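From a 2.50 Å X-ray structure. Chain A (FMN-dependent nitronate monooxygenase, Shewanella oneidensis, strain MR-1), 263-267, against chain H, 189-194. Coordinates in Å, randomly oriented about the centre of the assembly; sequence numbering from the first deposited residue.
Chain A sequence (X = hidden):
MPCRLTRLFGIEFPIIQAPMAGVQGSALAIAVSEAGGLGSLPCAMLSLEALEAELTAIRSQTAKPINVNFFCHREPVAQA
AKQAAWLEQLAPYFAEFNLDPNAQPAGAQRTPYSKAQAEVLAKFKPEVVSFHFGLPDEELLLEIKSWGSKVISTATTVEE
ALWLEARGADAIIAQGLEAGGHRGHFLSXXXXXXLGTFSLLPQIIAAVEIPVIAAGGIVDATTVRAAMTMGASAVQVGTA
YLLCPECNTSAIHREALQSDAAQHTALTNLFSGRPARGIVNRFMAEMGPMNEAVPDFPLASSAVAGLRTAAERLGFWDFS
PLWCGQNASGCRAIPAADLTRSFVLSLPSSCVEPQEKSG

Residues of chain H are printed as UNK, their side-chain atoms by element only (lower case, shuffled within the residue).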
ATOM      1  N   GLN A 263      -2.860  14.506   3.991  1.00 39.63           N
ATOM      2  CA  GLN A 263      -1.784  13.516   3.855  1.00 39.47           C
ATOM      3  C   GLN A 263      -1.949  12.272   4.713  1.00 40.46           C
ATOM      4  O   GLN A 263      -1.425  11.220   4.346  1.00 39.91           O
ATOM      5  CB  GLN A 263      -0.419  14.146   4.149  1.00 49.36           C
ATOM      6  CG  GLN A 263       0.070  15.098   3.055  1.00 57.42           C
ATOM      7  CD  GLN A 263       1.206  15.996   3.527  1.00 72.39           C
ATOM      8  OE1 GLN A 263       0.983  17.149   3.904  1.00 78.60           O
ATOM      9  NE2 GLN A 263       2.431  15.465   3.526  1.00 72.61           N
ATOM     10  N   HIS A 264      -2.633  12.383   5.859  1.00 36.49           N
ATOM     11  CA  HIS A 264      -2.846  11.227   6.740  1.00 31.35           C
ATOM     12  C   HIS A 264      -4.246  10.630   6.559  1.00 29.44           C
ATOM     13  O   HIS A 264      -5.238  11.234   6.978  1.00 28.85           O
ATOM     14  CB  HIS A 264      -2.625  11.601   8.209  1.00 30.42           C
ATOM     15  CG  HIS A 264      -2.736  10.436   9.151  1.00 28.88           C
ATOM     16  ND1 HIS A 264      -2.917  10.590  10.508  1.00 32.16           N
ATOM     17  CD2 HIS A 264      -2.644   9.100   8.933  1.00 27.66           C
ATOM     18  CE1 HIS A 264      -2.983   9.399  11.082  1.00 29.44           C
ATOM     19  NE2 HIS A 264      -2.806   8.478  10.152  1.00 29.02           N
ATOM     20  N   THR A 265      -4.319   9.455   5.928  1.00 23.96           N
ATOM     21  CA  THR A 265      -5.589   8.782   5.710  1.00 26.72           C
ATOM     22  C   THR A 265      -5.545   7.434   6.371  1.00 24.96           C
ATOM     23  O   THR A 265      -4.486   7.002   6.807  1.00 24.08           O
ATOM     24  CB  THR A 265      -5.901   8.574   4.217  1.00 29.18           C
ATOM     25  OG1 THR A 265      -4.901   7.739   3.625  1.00 30.38           O
ATOM     26  CG2 THR A 265      -5.953   9.886   3.495  1.00 29.52           C
ATOM     27  N   ALA A 266      -6.709   6.797   6.507  1.00 22.11           N
ATOM     28  CA  ALA A 266      -6.759   5.436   7.023  1.00 22.46           C
ATOM     29  C   ALA A 266      -8.049   4.736   6.666  1.00 24.08           C
ATOM     30  O   ALA A 266      -9.075   5.365   6.406  1.00 25.11           O
ATOM     31  CB  ALA A 266      -6.542   5.419   8.532  1.00 21.52           C
ATOM     32  N   LEU A 267      -7.994   3.418   6.658  1.00 28.78           N
ATOM     33  CA  LEU A 267      -9.188   2.618   6.448  1.00 31.20           C
ATOM     34  C   LEU A 267     -10.054   2.683   7.705  1.00 30.35           C
ATOM     35  O   LEU A 267      -9.545   2.511   8.809  1.00 31.87           O
ATOM     36  CB  LEU A 267      -8.793   1.178   6.147  1.00 31.74           C
ATOM     37  CG  LEU A 267      -7.936   0.982   4.905  1.00 29.77           C
ATOM     38  CD1 LEU A 267      -7.582  -0.488   4.748  1.00 31.05           C
ATOM     39  CD2 LEU A 267      -8.680   1.490   3.678  1.00 33.54           C
TER
ATOM     40  N   UNK H 189       4.532   5.821  15.926  1.00 36.55           N
ATOM     41  CA  UNK H 189       4.114   4.411  15.965  1.00 42.79           C
ATOM     42  C   UNK H 189       2.905   4.145  15.054  1.00 35.93           C
ATOM     43  O   UNK H 189       2.614   3.004  14.716  1.00 36.63           O
ATOM     44  c   UNK H 189       5.001   3.799  18.301  1.00 58.16           C
ATOM     45  o   UNK H 189       4.293   1.730  19.286  1.00 75.49           O
ATOM     46  c   UNK H 189       3.783   3.980  17.402  1.00 49.06           C
ATOM     47  c   UNK H 189       4.733   2.885  19.494  1.00 72.91           C
ATOM     48  o   UNK H 189       4.972   3.315  20.644  1.00 77.63           O
ATOM     49  N   UNK H 190       2.182   5.200  14.697  1.00 37.45           N
ATOM     50  CA  UNK H 190       0.972   5.081  13.872  1.00 35.03           C
ATOM     51  C   UNK H 190       1.299   4.477  12.495  1.00 31.55           C
ATOM     52  O   UNK H 190       1.806   5.152  11.610  1.00 35.70           O
ATOM     53  o   UNK H 190      -1.558   5.370  12.705  1.00 38.54           O
ATOM     54  c   UNK H 190       0.342   6.465  13.698  1.00 34.82           C
ATOM     55  o   UNK H 190      -1.789   7.435  13.430  1.00 41.63           O
ATOM     56  c   UNK H 190      -1.104   6.410  13.244  1.00 39.26           C
ATOM     57  N   UNK H 191       0.993   3.204  12.318  1.00 29.65           N
ATOM     58  CA  UNK H 191       1.195   2.561  11.026  1.00 31.26           C
ATOM     59  C   UNK H 191       0.356   3.159   9.895  1.00 32.50           C
ATOM     60  O   UNK H 191       0.775   3.130   8.751  1.00 40.21           O
ATOM     61  c   UNK H 191       1.587  -1.145  12.140  1.00 37.60           C
ATOM     62  c   UNK H 191       1.901   0.348  12.084  1.00 37.34           C
ATOM     63  c   UNK H 191       3.352   0.608  11.677  1.00 32.17           C
ATOM     64  c   UNK H 191       0.932   1.066  11.140  1.00 33.69           C
ATOM     65  N   UNK H 192      -0.775   3.785  10.218  1.00 31.70           N
ATOM     66  CA  UNK H 192      -1.671   4.312   9.196  1.00 29.16           C
ATOM     67  C   UNK H 192      -1.116   5.568   8.538  1.00 29.87           C
ATOM     68  O   UNK H 192      -1.685   6.073   7.584  1.00 29.17           O
ATOM     69  o   UNK H 192      -3.057   5.770  10.601  1.00 35.72           O
ATOM     70  c   UNK H 192      -3.089   4.613   9.757  1.00 33.73           C
ATOM     71  c   UNK H 192      -3.642   3.412  10.553  1.00 33.54           C
ATOM     72  N   UNK H 193      -0.017   6.091   9.066  1.00 36.42           N
ATOM     73  CA  UNK H 193       0.635   7.234   8.452  1.00 33.96           C
ATOM     74  C   UNK H 193       1.485   6.793   7.287  1.00 35.20           C
ATOM     75  O   UNK H 193       1.946   7.631   6.511  1.00 34.54           O
ATOM     76  c   UNK H 193       1.485   7.991   9.477  1.00 39.36           C
ATOM     77  c   UNK H 193       0.802   9.258   9.976  1.00 45.51           C
ATOM     78  o   UNK H 193       0.964  10.592  11.926  1.00 72.95           O
ATOM     79  c   UNK H 193       1.598   9.970  11.045  1.00 57.22           C
ATOM     80  o   UNK H 193       2.849   9.932  10.991  1.00 52.46           O
ATOM     81  N   UNK H 194       1.661   5.479   7.131  1.00 32.27           N
ATOM     82  CA  UNK H 194       2.597   4.955   6.145  1.00 33.97           C
ATOM     83  C   UNK H 194       1.900   4.655   4.836  1.00 30.93           C
ATOM     84  O   UNK H 194       0.680   4.649   4.775  1.00 34.88           O
ATOM     85  o   UNK H 194       5.529   1.998   7.511  1.00 38.74           O
ATOM     86  c   UNK H 194       5.064   2.846   8.277  1.00 42.14           C
ATOM     87  c   UNK H 194       3.299   3.715   6.683  1.00 35.40           C
ATOM     88  n   UNK H 194       5.204   2.774   9.602  1.00 45.04           N
ATOM     89  c   UNK H 194       4.333   4.059   7.742  1.00 39.11           C
TER

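Position 189 carries three side-chain carbons in an unbranched run, the third holding two oxygens. That is a carboxylate separated from CA by two methylenes, and it stays out of reach of the chain A stretch. It is Glu189(H), a residue that precedes the contact without entering it.

Position 190 has two side-chain carbons, the second carrying two oxygens: the shorter carboxylate. Its CA-to-CB bond points toward chain A, and one carboxylate oxygen comes 3.3 Å from CE1 of His264(A), oblique to the imidazole and not hydrogen-bonded to it. This is Asp190(H), with chi1 in the t well. The oxygen near the histidine is OD2; OD1 is engaged within its own chain, as the position two residues on makes clear.

Position 191 offers four carbons and no heteroatom, forked at the second. The CA-to-CB bond points away from chain A and the side chain touches nothing in 263-267. This is Leu191(H). Its backbone does local work, opening the 3-10 segment.

Position 192 has one carbon bearing an oxygen and a second carbon, so it branches at CB into a hydroxyl and a methyl. The hydroxyl lies 2.8 Å from NE2 of His264(A), and CB sits 3.8 Å from CB of Ala266(A). The residue is Thr192(H), chi1 in the p well. Its OG1 accepts a hydrogen bond from the histidine NE2 near the plane of the ring, and donates one to OD1 of Asp190(H) at 2.6 Å. The same OD1 takes the backbone N of Thr192(H) at 3.1 Å, so a single carboxylate oxygen holds both the main chain and the hydroxyl.

Position 193 repeats the three-carbon run ending in two oxygens. Its second side-chain carbon lies 3.6 Å from the centroid of the His264(A) ring, 11° off the normal. This is Glu193(H), meeting the imidazole in a CH-pi contact through CG; chi1, at -102°, lies between wells.

Position 194 has three carbons, the third carrying one oxygen and one nitrogen: an amide. Its CA-to-CB bond points away from chain A, and the residue is buried, with OE1 satisfied elsewhere in the structure. It is Gln194(H), whose N closes the turn onto O of Leu191(H) at 3.0 Å.

The contact is built around one imidazole. His264(A), chi1 t, leaves its backbone sideways, yet its ring reaches chain H, where an acceptor meets its edge and a methylene covers one face. Both groups sit on a short turn, in which N of Glu193(H) hydrogen-bonds to O of Asp190(H) at 3.3 Å, while the threonine hydroxyl donates its proton in a hydrogen bond to OD1 of Asp190(H), which leaves its oxygen free to accept from NE2 of His264(A). Beside the ring, Ala266(A) packs its methyl against the threonine. One approach brings no bond: O of Thr265(A) and O of Thr192(H), both acceptors, stand 3.1 Å apart. The rule is to orient a hydroxyl from its own chain, then offer it to the partner's ring.

Chain H (189-194) EDLTEQ
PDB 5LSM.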